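Local coordinates for cyclic nucleotide-binding protein (Brucella abortus biovar 1, PDB 5D1I) that is of unknown function but carries a cyclic nucleotide-binding-like beta-barrel domain and may act in DNA-binding transcriptional regulation, at residues A[71-75]-A[76-80]. Residues are numbered along the deposited sequence; the frame is centred on the assembly and turned at random.
Sequences FHEGD and EGRVT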
# COMPACT_ATOMS: atom_id res chain seq x y z
N PHE A 71 2.82 -16.37 7.15
CA PHE A 71 3.06 -17.80 6.96
C PHE A 71 1.86 -18.53 6.36
O PHE A 71 0.75 -18.01 6.37
CB PHE A 71 3.46 -18.45 8.29
CG PHE A 71 2.43 -18.30 9.39
CD1 PHE A 71 1.39 -19.21 9.52
CD2 PHE A 71 2.52 -17.26 10.30
CE1 PHE A 71 0.45 -19.07 10.53
CE2 PHE A 71 1.58 -17.12 11.30
CZ PHE A 71 0.55 -18.02 11.42
N HIS A 72 2.12 -19.72 5.84
CA HIS A 72 1.05 -20.60 5.38
C HIS A 72 0.93 -21.79 6.32
O HIS A 72 1.94 -22.30 6.81
CB HIS A 72 1.31 -21.09 3.95
CG HIS A 72 1.02 -20.07 2.90
ND1 HIS A 72 -0.20 -19.44 2.80
CD2 HIS A 72 1.79 -19.57 1.90
CE1 HIS A 72 -0.17 -18.59 1.78
NE2 HIS A 72 1.03 -18.65 1.23
N GLU A 73 -0.30 -22.21 6.59
CA GLU A 73 -0.52 -23.38 7.44
C GLU A 73 -0.31 -24.66 6.62
O GLU A 73 -1.12 -24.99 5.76
CB GLU A 73 -1.92 -23.35 8.04
CG GLU A 73 -1.99 -23.84 9.48
CD GLU A 73 -1.61 -22.77 10.49
OE1 GLU A 73 -2.14 -21.64 10.40
OE2 GLU A 73 -0.78 -23.06 11.38
N GLY A 74 0.79 -25.35 6.89
CA GLY A 74 1.15 -26.53 6.12
C GLY A 74 0.68 -27.84 6.74
O GLY A 74 0.03 -27.85 7.78
N ASP A 75 1.02 -28.95 6.09
CA ASP A 75 0.60 -30.27 6.54
C ASP A 75 1.12 -30.60 7.92
O ASP A 75 0.45 -31.27 8.71
CB ASP A 75 1.04 -31.34 5.54
CG ASP A 75 0.31 -31.26 4.22
OD1 ASP A 75 -0.88 -30.87 4.22
OD2 ASP A 75 0.92 -31.57 3.18
N GLU A 76 2.33 -30.14 8.23
CA GLU A 76 2.96 -30.45 9.51
C GLU A 76 3.33 -29.20 10.30
O GLU A 76 4.25 -29.23 11.12
CB GLU A 76 4.20 -31.31 9.28
CG GLU A 76 3.99 -32.45 8.30
CD GLU A 76 5.29 -33.14 7.93
OE1 GLU A 76 6.12 -32.52 7.24
OE2 GLU A 76 5.47 -34.31 8.34
N GLY A 77 2.60 -28.11 10.06
CA GLY A 77 2.78 -26.89 10.82
C GLY A 77 2.93 -25.66 9.95
O GLY A 77 2.81 -25.73 8.73
N ARG A 78 3.18 -24.52 10.59
CA ARG A 78 3.42 -23.27 9.87
C ARG A 78 4.58 -23.36 8.90
O ARG A 78 5.59 -24.01 9.18
CB ARG A 78 3.70 -22.14 10.86
CG ARG A 78 2.54 -21.72 11.73
CD ARG A 78 3.00 -20.59 12.63
NE ARG A 78 1.98 -20.12 13.55
CZ ARG A 78 2.24 -19.36 14.60
NH1 ARG A 78 3.50 -19.01 14.87
NH2 ARG A 78 1.27 -18.96 15.41
N VAL A 79 4.44 -22.70 7.75
CA VAL A 79 5.55 -22.52 6.83
C VAL A 79 5.70 -21.03 6.52
O VAL A 79 4.81 -20.41 5.95
CB VAL A 79 5.36 -23.32 5.52
CG1 VAL A 79 6.50 -23.04 4.56
CG2 VAL A 79 5.26 -24.81 5.82
N THR A 80 6.83 -20.47 6.94
CA THR A 80 7.07 -19.04 6.83
C THR A 80 7.10 -18.56 5.38
O THR A 80 7.69 -19.21 4.52
CB THR A 80 8.40 -18.67 7.53
OG1 THR A 80 8.26 -18.86 8.95
CG2 THR A 80 8.78 -17.22 7.27
O HOH W 1 -0.53 -20.48 13.59
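Arg-78 lies across the ring of Phe-71 on one face of a beta hairpin with a type I turn from Gly-74 to Gly-77, reaching it diagonally from the neighbouring strand. Its CG lies beside the backbone N, which with an extended chi2 lays CD 3.6 Å from the Phe-71 ring centroid, 10° off the normal: a CH-pi contact over the middle of the face. An extended chi3 then carries NE to 3.3 Å from Phe-71 CZ. The guanidinium makes an offset stack, planes 30° apart and centres 4.4 Å apart, its centre beyond the ring's perimeter. Phe-71 CG sits between the backbone N and the carbonyl carbon (chi1 58°), leaning the ring so that its face meets the Arg-78 chain.

Glu-73 runs alongside Arg-78 but forms no salt bridge with it, Glu-73 OE2 to Arg-78 NE being 4.6 Å. The NH2 end instead pairs with Glu-49, and Val-106 of strand 104-107 touches both Phe-71 and Arg-78.

The backbones are joined by His-72 N to Val-79 O at 2.8 Å and Val-79 N to His-72 O at 2.7 Å. Gly-74 N to Gly-77 O, 2.8 Å, is bent, and the turn's own bond, Gly-77 N to Gly-74 O, is weak. Gly-77 has positive phi, where a CB would press on the preceding carbonyl.

The chemistry implies a division of labour: CD and the guanidinium face pack on Phe-71, while Glu-49 meets the charge at NH2 and Glu-73 probably adds at most long-range electrostatics.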